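Local coordinates for protein voltage-sensor containing phosphatase (Ciona intestinalis, PDB 3V0D) that probably removes phosphate from membrane phosphoinositides through a PTEN-like phosphatase and C2 unit that is controlled by a voltage sensor, at residues T31-A36 with D119-I124; K66-N71 with H86-M91; D102-I107 with G183-I188. The protein carries 1 engineered substitution. One frame throughout, in Å; residues are numbered along the deposited sequence. Where two conformers were deposited one is given.

All three interactions belong to the tensin-type phosphatase region. Interactions 1 and 2 lie in one sheet, their centres about 11 Å apart, because strand 121-125 of the first and strand 67-73 of the second are neighbours. Parallel strands therefore run in the order 87-92, 67-73, 121-125, 34-41. Along the chain, interaction 2 is nested within the loop closed by interaction 1; interaction 3 opens after interaction 2 closes, its segments alternating with those of interaction 1. Its centre lies about 18 Å and 17 Å from those of interactions 1 and 2. Its helix 100-115 connects strand 87-92 to strand 121-125 and packs on the sheet, helping to tie helix 176-191 to the phosphatase core.

Interaction 1 (T31-A36 with D119-I124); sequences TDHVIA and DHVIAI. With PO4 (phosphate ion), chain D.
The imidazole of H33, its CG anti to the carbonyl carbon (chi1 -58°), meets V121 at its rim: V121 CG1 lies near the ring plane, 3.8 Å from H33 CD2, the side chains crossing at about a right angle. One ring face carries D32 CB, offset toward the rim, while a phosphate oxygen and a water lie in plane at the edge. The ring lies beside the start of a parallel strand pair, 34-36 with 121-124, in the central sheet of the protein tyrosine phosphatase fold, where strand 121-125 leads into the signature loop. The strand directions differ by 17°, and three backbone bonds alternate across the pair: I122 N to H33 O (3.0 Å), I35 N to I122 O (2.8 Å) and I124 N to I35 O (2.8 Å). On one face V34 and I122 run side by side, CG2 against CG1, with W140 of helix 131-143 touching both. I35 and A123 occupy the other face, their CB atoms 3.9 Å apart. Before the strand, T31 OG1 accepts from H33 N in an ST turn. A water joins H33 NE2 to D119 OD2, donating to the carboxylate. At the other nitrogen, H33 ND1 donates to O3 of the phosphate, probably from the crystallisation liquor, at 2.7 Å and 170°; K146 NZ also binds this ion.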
loop_
_atom_site.group_PDB
_atom_site.type_symbol
_atom_site.label_atom_id
_atom_site.label_comp_id
_atom_site.label_asym_id
_atom_site.label_seq_id
_atom_site.Cartn_x
_atom_site.Cartn_y
_atom_site.Cartn_z
ATOM N N THR A 31 -0.134 17.167 -11.416
ATOM C CA THR A 31 -0.489 17.768 -12.703
ATOM C C THR A 31 -1.226 19.064 -12.381
ATOM O O THR A 31 -1.428 19.386 -11.211
ATOM C CB THR A 31 -1.390 16.884 -13.549
ATOM O OG1 THR A 31 -2.698 16.891 -12.981
ATOM C CG2 THR A 31 -0.863 15.441 -13.669
ATOM N N ASP A 32 -1.655 19.812 -13.397
ATOM C CA ASP A 32 -2.458 21.014 -13.126
ATOM C C ASP A 32 -3.750 20.720 -12.384
ATOM O O ASP A 32 -4.297 21.633 -11.775
ATOM C CB ASP A 32 -2.890 21.749 -14.411
ATOM C CG ASP A 32 -1.757 22.294 -15.232
ATOM O OD1 ASP A 32 -2.063 22.704 -16.372
ATOM O OD2 ASP A 32 -0.603 22.345 -14.769
ATOM N N HIS A 33 -4.268 19.482 -12.484
ATOM C CA HIS A 33 -5.578 19.175 -11.881
ATOM C C HIS A 33 -5.538 18.081 -10.839
ATOM O O HIS A 33 -6.586 17.692 -10.354
ATOM C CB HIS A 33 -6.632 18.866 -12.959
ATOM C CG HIS A 33 -6.810 19.987 -13.933
ATOM N ND1 HIS A 33 -6.241 19.982 -15.183
ATOM C CD2 HIS A 33 -7.477 21.163 -13.829
ATOM C CE1 HIS A 33 -6.552 21.101 -15.811
ATOM N NE2 HIS A 33 -7.296 21.836 -15.012
ATOM N N VAL A 34 -4.335 17.611 -10.487
ATOM C CA VAL A 34 -4.163 16.540 -9.508
ATOM C C VAL A 34 -3.121 16.981 -8.504
ATOM O O VAL A 34 -1.953 17.166 -8.857
ATOM C CB VAL A 34 -3.742 15.210 -10.201
ATOM C CG1 VAL A 34 -3.522 14.124 -9.168
ATOM C CG2 VAL A 34 -4.750 14.781 -11.244
ATOM N N ILE A 35 -3.570 17.152 -7.254
ATOM C CA ILE A 35 -2.753 17.634 -6.169
ATOM C C ILE A 35 -2.477 16.493 -5.192
ATOM O O ILE A 35 -3.377 15.692 -4.911
ATOM C CB ILE A 35 -3.449 18.820 -5.482
ATOM C CG1 ILE A 35 -3.469 20.038 -6.421
ATOM C CG2 ILE A 35 -2.812 19.163 -4.134
ATOM C CD1 ILE A 35 -4.591 21.014 -6.097
ATOM N N ALA A 36 -1.236 16.432 -4.686
ATOM C CA ALA A 36 -0.869 15.566 -3.577
ATOM C C ALA A 36 -0.449 16.457 -2.422
ATOM O O ALA A 36 0.293 17.420 -2.618
ATOM C CB ALA A 36 0.269 14.663 -3.976
ATOM N N ASP A 119 -12.027 21.968 -15.579
ATOM C CA ASP A 119 -11.305 22.713 -14.554
ATOM C C ASP A 119 -11.452 22.105 -13.157
ATOM O O ASP A 119 -10.927 22.665 -12.188
ATOM C CB ASP A 119 -11.742 24.183 -14.531
ATOM C CG ASP A 119 -11.544 24.868 -15.879
ATOM O OD1 ASP A 119 -12.423 25.646 -16.302
ATOM O OD2 ASP A 119 -10.499 24.642 -16.513
ATOM N N HIS A 120 -12.146 20.973 -13.026
ATOM C CA HIS A 120 -12.193 20.299 -11.738
ATOM C C HIS A 120 -10.817 19.782 -11.351
ATOM O O HIS A 120 -10.033 19.340 -12.197
ATOM C CB HIS A 120 -13.223 19.183 -11.777
ATOM C CG HIS A 120 -14.614 19.669 -11.558
ATOM N ND1 HIS A 120 -15.703 18.829 -11.551
ATOM C CD2 HIS A 120 -15.096 20.918 -11.340
ATOM C CE1 HIS A 120 -16.800 19.539 -11.337
ATOM N NE2 HIS A 120 -16.456 20.806 -11.197
ATOM N N VAL A 121 -10.536 19.837 -10.048
ATOM C CA VAL A 121 -9.318 19.263 -9.507
ATOM C C VAL A 121 -9.646 18.267 -8.407
ATOM O O VAL A 121 -10.702 18.329 -7.749
ATOM C CB VAL A 121 -8.316 20.343 -8.981
ATOM C CG1 VAL A 121 -8.069 21.391 -10.052
ATOM C CG2 VAL A 121 -8.770 20.998 -7.691
ATOM N N ILE A 122 -8.695 17.353 -8.204
ATOM C CA ILE A 122 -8.710 16.447 -7.071
ATOM C C ILE A 122 -7.458 16.683 -6.267
ATOM O O ILE A 122 -6.368 16.866 -6.814
ATOM C CB ILE A 122 -8.858 14.962 -7.494
ATOM C CG1 ILE A 122 -7.723 14.466 -8.394
ATOM C CG2 ILE A 122 -10.227 14.747 -8.138
ATOM C CD1 ILE A 122 -7.896 13.014 -8.869
ATOM N N ALA A 123 -7.619 16.655 -4.942
ATOM C CA ALA A 123 -6.491 16.795 -4.017
ATOM C C ALA A 123 -6.498 15.592 -3.106
ATOM O O ALA A 123 -7.438 15.410 -2.316
ATOM C CB ALA A 123 -6.572 18.100 -3.229
ATOM N N ILE A 124 -5.465 14.778 -3.241
ATOM C CA ILE A 124 -5.342 13.519 -2.519
ATOM C C ILE A 124 -4.337 13.709 -1.404
ATOM O O ILE A 124 -3.241 14.219 -1.633
ATOM C CB ILE A 124 -4.945 12.399 -3.486
ATOM C CG1 ILE A 124 -6.014 12.268 -4.597
ATOM C CG2 ILE A 124 -4.755 11.087 -2.751
ATOM C CD1 ILE A 124 -5.630 11.420 -5.780
HETATM P P PO4 D . -5.434 17.792 -17.803
HETATM O O1 PO4 D . -6.808 17.172 -17.723
HETATM O O2 PO4 D . -5.619 19.136 -18.481
HETATM O O3 PO4 D . -4.950 17.975 -16.379
HETATM O O4 PO4 D . -4.518 16.913 -18.591
HETATM O O HOH W 1 -8.139 24.420 -15.350
#

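Interaction 2 (K66-N71 with H86-M91)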
loop_
_atom_site.group_PDB
_atom_site.type_symbol
_atom_site.label_atom_id
_atom_site.label_comp_id
_atom_site.label_asym_id
_atom_site.label_seq_id
_atom_site.Cartn_x
_atom_site.Cartn_y
_atom_site.Cartn_z
ATOM N N LYS A 66 -14.683 23.958 -7.388
ATOM C CA LYS A 66 -14.139 23.064 -8.406
ATOM C C LYS A 66 -13.089 22.124 -7.829
ATOM O O LYS A 66 -12.190 21.670 -8.560
ATOM C CB LYS A 66 -13.571 23.869 -9.575
ATOM C CG LYS A 66 -14.662 24.542 -10.413
ATOM C CD LYS A 66 -14.149 24.948 -11.795
ATOM C CE LYS A 66 -15.043 25.972 -12.444
ATOM N NZ LYS A 66 -16.415 25.464 -12.664
ATOM N N PHE A 67 -13.209 21.793 -6.545
ATOM C CA PHE A 67 -12.286 20.832 -5.941
ATOM C C PHE A 67 -12.997 19.681 -5.236
ATOM O O PHE A 67 -14.140 19.805 -4.767
ATOM C CB PHE A 67 -11.325 21.539 -4.967
ATOM C CG PHE A 67 -12.004 22.115 -3.751
ATOM C CD1 PHE A 67 -12.216 21.327 -2.629
ATOM C CD2 PHE A 67 -12.462 23.435 -3.735
ATOM C CE1 PHE A 67 -12.861 21.838 -1.506
ATOM C CE2 PHE A 67 -13.103 23.949 -2.601
ATOM C CZ PHE A 67 -13.305 23.142 -1.503
ATOM N N ARG A 68 -12.273 18.570 -5.116
ATOM C CA ARG A 68 -12.699 17.432 -4.310
ATOM C C ARG A 68 -11.470 16.969 -3.546
ATOM O O ARG A 68 -10.389 16.823 -4.139
ATOM C CB ARG A 68 -13.282 16.330 -5.174
ATOM C CG ARG A 68 -13.981 15.210 -4.448
ATOM C CD ARG A 68 -14.958 14.552 -5.395
ATOM N NE ARG A 68 -15.739 13.477 -4.799
ATOM C CZ ARG A 68 -16.725 13.678 -3.934
ATOM N NH1 ARG A 68 -17.019 14.914 -3.544
ATOM N NH2 ARG A 68 -17.406 12.631 -3.467
ATOM N N ILE A 69 -11.638 16.726 -2.250
ATOM C CA ILE A 69 -10.546 16.298 -1.359
ATOM C C ILE A 69 -10.722 14.831 -1.026
ATOM O O ILE A 69 -11.827 14.407 -0.679
ATOM C CB ILE A 69 -10.586 17.110 -0.039
ATOM C CG1 ILE A 69 -10.713 18.629 -0.284
ATOM C CG2 ILE A 69 -9.378 16.751 0.848
ATOM C CD1 ILE A 69 -9.574 19.237 -1.070
ATOM N N TYR A 70 -9.622 14.077 -1.086
ATOM C CA TYR A 70 -9.621 12.671 -0.693
ATOM C C TYR A 70 -8.712 12.487 0.506
ATOM O O TYR A 70 -7.498 12.749 0.419
ATOM C CB TYR A 70 -9.149 11.798 -1.872
ATOM C CG TYR A 70 -10.096 11.848 -3.041
ATOM C CD1 TYR A 70 -9.985 12.816 -4.017
ATOM C CD2 TYR A 70 -11.162 10.945 -3.128
ATOM C CE1 TYR A 70 -10.876 12.883 -5.089
ATOM C CE2 TYR A 70 -12.078 11.005 -4.188
ATOM C CZ TYR A 70 -11.920 11.986 -5.151
ATOM O OH TYR A 70 -12.778 12.063 -6.221
ATOM N N ASN A 71 -9.307 12.052 1.616
ATOM C CA ASN A 71 -8.568 11.744 2.839
ATOM C C ASN A 71 -8.358 10.241 2.881
ATOM O O ASN A 71 -9.327 9.489 3.039
ATOM C CB ASN A 71 -9.360 12.217 4.063
ATOM C CG ASN A 71 -8.726 11.777 5.356
ATOM O OD1 ASN A 71 -7.620 11.248 5.381
ATOM N ND2 ASN A 71 -9.423 11.978 6.454
ATOM N N HIS A 86 -16.863 18.676 0.647
ATOM C CA HIS A 86 -16.355 18.057 -0.589
ATOM C C HIS A 86 -15.193 17.114 -0.286
ATOM O O HIS A 86 -14.167 17.151 -0.955
ATOM C CB HIS A 86 -15.893 19.154 -1.558
ATOM C CG HIS A 86 -16.966 20.121 -1.927
ATOM N ND1 HIS A 86 -18.212 19.717 -2.346
ATOM C CD2 HIS A 86 -16.989 21.476 -1.924
ATOM C CE1 HIS A 86 -18.962 20.782 -2.589
ATOM N NE2 HIS A 86 -18.235 21.861 -2.359
ATOM N N VAL A 87 -15.363 16.269 0.710
ATOM C CA VAL A 87 -14.324 15.333 1.145
ATOM C C VAL A 87 -14.845 13.916 0.990
ATOM O O VAL A 87 -15.983 13.633 1.329
ATOM C CB VAL A 87 -13.908 15.594 2.606
ATOM C CG1 VAL A 87 -12.740 14.670 3.019
ATOM C CG2 VAL A 87 -13.545 17.045 2.822
ATOM N N TYR A 88 -13.975 13.048 0.483
ATOM C CA TYR A 88 -14.248 11.621 0.316
ATOM C C TYR A 88 -13.178 10.858 1.093
ATOM O O TYR A 88 -11.990 11.098 0.892
ATOM C CB TYR A 88 -14.211 11.312 -1.175
ATOM C CG TYR A 88 -14.495 9.877 -1.569
ATOM C CD1 TYR A 88 -15.711 9.542 -2.158
ATOM C CD2 TYR A 88 -13.541 8.874 -1.435
ATOM C CE1 TYR A 88 -15.966 8.247 -2.580
ATOM C CE2 TYR A 88 -13.792 7.573 -1.859
ATOM C CZ TYR A 88 -14.998 7.270 -2.426
ATOM O OH TYR A 88 -15.277 6.001 -2.836
ATOM N N ARG A 89 -13.580 9.943 1.956
ATOM C CA ARG A 89 -12.616 9.178 2.757
ATOM C C ARG A 89 -12.372 7.797 2.181
ATOM O O ARG A 89 -13.302 7.076 1.810
ATOM C CB ARG A 89 -13.119 9.034 4.216
ATOM C CG ARG A 89 -13.000 10.319 5.081
ATOM C CD ARG A 89 -13.145 10.098 6.571
ATOM N NE ARG A 89 -11.990 9.395 7.156
ATOM C CZ ARG A 89 -11.861 9.112 8.464
ATOM N NH1 ARG A 89 -12.811 9.470 9.325
ATOM N NH2 ARG A 89 -10.794 8.457 8.947
ATOM N N VAL A 90 -11.098 7.421 2.115
ATOM C CA VAL A 90 -10.676 6.062 1.781
ATOM C C VAL A 90 -9.909 5.560 3.008
ATOM O O VAL A 90 -8.905 6.165 3.391
ATOM C CB VAL A 90 -9.761 6.011 0.510
ATOM C CG1 VAL A 90 -9.561 4.574 0.083
ATOM C CG2 VAL A 90 -10.337 6.835 -0.639
ATOM N N MET A 91 -10.385 4.493 3.644
ATOM C CA MET A 91 -9.825 4.088 4.934
ATOM C C MET A 91 -8.615 3.189 4.710
ATOM O O MET A 91 -8.764 1.985 4.567
ATOM C CB MET A 91 -10.904 3.390 5.763
ATOM C CG MET A 91 -12.095 4.301 6.042
ATOM S SD MET A 91 -11.725 5.690 7.132
ATOM C CE MET A 91 -11.838 4.906 8.736
HETATM O O HOH W 2 -10.024 8.430 5.495
#
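Y70 and Y88 make the tight part of this parallel strand pair: Y70 CD2 lies 3.6 Å from Y88 CD2, and Y88 CB is equally close to that Y70 atom. The ring centroids are 5.4 Å apart and the planes meet at 56°. The pair lies in the central parallel part of the phosphatase sheet, its strand directions 23° apart, and strand 67-73 also pairs with 121-125. Y88 CG is anti to the backbone N (chi1 -179°). On the same face R68, extended from CG to NE, brings NH2 to the edge of the Y88 ring, 3.8 Å from CD1, while Y88 CB lies over one face of the guanidinium. D109 of helix 100-115 holds R68 NE by a salt bridge and Y70 OH by a hydrogen bond, and Y88 OH bonds K105 NZ. Beneath, four bonds join the backbones, from I69 N to H86 O through to V90 N to N71 O (2.9 Å). F67 and H86 meet edge-to-face, imidazole edge toward the phenyl face, centroids 5.5 Å apart.

Strand 67-71 is mostly buried, whereas H86, V87, Y88 and R89 on its partner are partly exposed; at R89 a water, to which NE donates (2.7 Å), marks the solvent side. N71 ND2 lies 3.7 Å from R89 NE, amide and guanidinium planes nearly parallel. Both are donors, so this flat alignment is probably held from outside the pair: R89 NH2 bonds C73 O, N71 ND2 bonds R76 O, and N71 OD1 accepts from C73 N, gripping the amide at both ends.

Interaction 3 (D102-I107 with G183-I188); sequences DLLKFI and GYFEKI
F185 projects from helix 176-191 into a cluster of aliphatic side chains, L103, L104 and I107, on helix 100-115. The contact is a crossed helix-helix packing within the alpha/beta phosphatase fold: the short segments are inclined at -66°, and their axes come no closer than 11.5 Å. At that spacing the backbones stand well apart, the nearest pair of CA atoms being L104 and F185 at 8.2 Å, so side chains must span the gap.

F185 does most of the spanning. Its CG is anti to the backbone N (chi1 -177°), which carries the ring out toward the other helix, and each part of the side chain then finds a different partner. Near the root, L103 CD2 reaches F185 CB at 4.0 Å, the two side chains crossing at a slant. L104 comes in at the ring edge instead: its CD2 lies in the ring plane, 3.7 Å from F185 CE1 and just as close to CD1. I107 and F185 approach tip to tip, with I107 CG1 4.0 Å from F185 CZ and the CG2 branch of I107 touching the same carbon. These three aliphatic partners thus meet the phenylalanine from CB along one ring edge to its tip.

Around this apolar cluster, S139 and E143 of helix 131-143 also touch F185, and E143 reaches I107, so a third helix joins the packing. L196 lies against L104, while P197 rests on I188. Helix 176-191 also faces the C2 domain, where Y184 OH bonds the backbone N of N295. One turn along from F185, I188 supplies the remaining apolar link, its CG2 methyl resting 4.1 Å from L104 CD2, the same methyl that meets the phenyl edge.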
loop_
_atom_site.group_PDB
_atom_site.type_symbol
_atom_site.label_atom_id
_atom_site.label_comp_id
_atom_site.label_asym_id
_atom_site.label_seq_id
_atom_site.Cartn_x
_atom_site.Cartn_y
_atom_site.Cartn_z
ATOM N N ASP A 102 -12.349 -0.825 -2.714
ATOM C CA ASP A 102 -12.252 0.586 -2.374
ATOM C C ASP A 102 -11.469 1.391 -3.393
ATOM O O ASP A 102 -11.798 2.545 -3.669
ATOM C CB ASP A 102 -11.627 0.795 -1.003
ATOM C CG ASP A 102 -12.564 0.442 0.151
ATOM O OD1 ASP A 102 -13.703 0.055 -0.095
ATOM O OD2 ASP A 102 -12.140 0.560 1.312
ATOM N N LEU A 103 -10.414 0.804 -3.961
ATOM C CA LEU A 103 -9.660 1.490 -4.996
ATOM C C LEU A 103 -10.540 1.763 -6.222
ATOM O O LEU A 103 -10.525 2.889 -6.755
ATOM C CB LEU A 103 -8.430 0.670 -5.370
ATOM C CG LEU A 103 -7.485 1.296 -6.410
ATOM C CD1 LEU A 103 -6.989 2.668 -5.991
ATOM C CD2 LEU A 103 -6.323 0.347 -6.684
ATOM N N LEU A 104 -11.306 0.763 -6.660
ATOM C CA LEU A 104 -12.152 0.975 -7.829
ATOM C C LEU A 104 -13.274 1.979 -7.527
ATOM O O LEU A 104 -13.664 2.743 -8.410
ATOM C CB LEU A 104 -12.725 -0.329 -8.339
ATOM C CG LEU A 104 -11.732 -1.319 -8.901
ATOM C CD1 LEU A 104 -12.438 -2.510 -9.527
ATOM C CD2 LEU A 104 -10.724 -0.736 -9.850
ATOM N N LYS A 105 -13.788 1.969 -6.300
ATOM C CA LYS A 105 -14.815 2.946 -5.908
ATOM C C LYS A 105 -14.256 4.356 -5.942
ATOM O O LYS A 105 -14.911 5.281 -6.426
ATOM C CB LYS A 105 -15.362 2.577 -4.535
ATOM C CG LYS A 105 -16.591 3.325 -4.090
ATOM C CD LYS A 105 -17.034 2.800 -2.712
ATOM C CE LYS A 105 -18.268 3.518 -2.179
ATOM N NZ LYS A 105 -18.042 4.975 -1.937
ATOM N N PHE A 106 -13.021 4.526 -5.450
ATOM C CA PHE A 106 -12.350 5.813 -5.517
ATOM C C PHE A 106 -12.184 6.256 -6.992
ATOM O O PHE A 106 -12.480 7.404 -7.343
ATOM C CB PHE A 106 -10.967 5.738 -4.827
ATOM C CG PHE A 106 -10.016 6.781 -5.334
ATOM C CD1 PHE A 106 -10.143 8.126 -4.971
ATOM C CD2 PHE A 106 -9.016 6.421 -6.241
ATOM C CE1 PHE A 106 -9.271 9.093 -5.500
ATOM C CE2 PHE A 106 -8.148 7.392 -6.757
ATOM C CZ PHE A 106 -8.283 8.729 -6.386
ATOM N N ILE A 107 -11.720 5.339 -7.847
ATOM C CA ILE A 107 -11.483 5.686 -9.250
ATOM C C ILE A 107 -12.798 6.145 -9.882
ATOM O O ILE A 107 -12.820 7.131 -10.607
ATOM C CB ILE A 107 -10.842 4.507 -10.011
ATOM C CG1 ILE A 107 -9.382 4.305 -9.554
ATOM C CG2 ILE A 107 -10.942 4.707 -11.527
ATOM C CD1 ILE A 107 -8.394 5.437 -9.966
ATOM N N GLY A 183 -0.091 -1.962 -9.698
ATOM C CA GLY A 183 0.000 -2.970 -10.748
ATOM C C GLY A 183 -1.288 -3.745 -10.916
ATOM O O GLY A 183 -1.699 -4.044 -12.042
ATOM N N TYR A 184 -1.948 -4.085 -9.810
ATOM C CA TYR A 184 -3.250 -4.714 -9.885
ATOM C C TYR A 184 -4.247 -3.828 -10.636
ATOM O O TYR A 184 -5.034 -4.327 -11.462
ATOM C CB TYR A 184 -3.802 -4.986 -8.502
ATOM C CG TYR A 184 -3.216 -6.156 -7.724
ATOM C CD1 TYR A 184 -3.528 -6.283 -6.373
ATOM C CD2 TYR A 184 -2.411 -7.146 -8.302
ATOM C CE1 TYR A 184 -3.121 -7.383 -5.633
ATOM C CE2 TYR A 184 -1.988 -8.254 -7.564
ATOM C CZ TYR A 184 -2.379 -8.384 -6.233
ATOM O OH TYR A 184 -2.019 -9.470 -5.466
ATOM N N PHE A 185 -4.247 -2.520 -10.353
ATOM C CA PHE A 185 -5.135 -1.627 -11.071
ATOM C C PHE A 185 -4.834 -1.624 -12.578
ATOM O O PHE A 185 -5.748 -1.670 -13.396
ATOM C CB PHE A 185 -5.102 -0.213 -10.484
ATOM C CG PHE A 185 -6.072 0.683 -11.189
ATOM C CD1 PHE A 185 -7.446 0.459 -11.094
ATOM C CD2 PHE A 185 -5.623 1.693 -12.040
ATOM C CE1 PHE A 185 -8.345 1.214 -11.852
ATOM C CE2 PHE A 185 -6.523 2.460 -12.760
ATOM C CZ PHE A 185 -7.874 2.238 -12.663
ATOM N N GLU A 186 -3.559 -1.574 -12.935
ATOM C CA GLU A 186 -3.185 -1.661 -14.344
ATOM C C GLU A 186 -3.762 -2.924 -14.984
ATOM O O GLU A 186 -4.309 -2.878 -16.097
ATOM C CB GLU A 186 -1.668 -1.631 -14.471
ATOM C CG GLU A 186 -1.178 -1.749 -15.925
ATOM C CD GLU A 186 0.329 -1.925 -16.084
ATOM O OE1 GLU A 186 1.091 -1.651 -15.156
ATOM O OE2 GLU A 186 0.761 -2.320 -17.193
ATOM N N LYS A 187 -3.638 -4.055 -14.287
ATOM C CA LYS A 187 -4.145 -5.324 -14.802
ATOM C C LYS A 187 -5.665 -5.306 -14.933
ATOM O O LYS A 187 -6.225 -5.865 -15.898
ATOM C CB LYS A 187 -3.703 -6.482 -13.903
ATOM C CG LYS A 187 -4.080 -7.866 -14.424
ATOM C CD LYS A 187 -3.362 -8.995 -13.696
ATOM C CE LYS A 187 -1.863 -8.990 -13.977
ATOM N NZ LYS A 187 -1.556 -9.039 -15.445
ATOM N N ILE A 188 -6.352 -4.703 -13.969
ATOM C CA ILE A 188 -7.801 -4.580 -14.023
ATOM C C ILE A 188 -8.236 -3.760 -15.251
ATOM O O ILE A 188 -9.153 -4.148 -15.986
ATOM C CB ILE A 188 -8.315 -3.989 -12.708
ATOM C CG1 ILE A 188 -8.257 -5.080 -11.649
ATOM C CG2 ILE A 188 -9.737 -3.421 -12.855
ATOM C CD1 ILE A 188 -8.421 -4.602 -10.226
#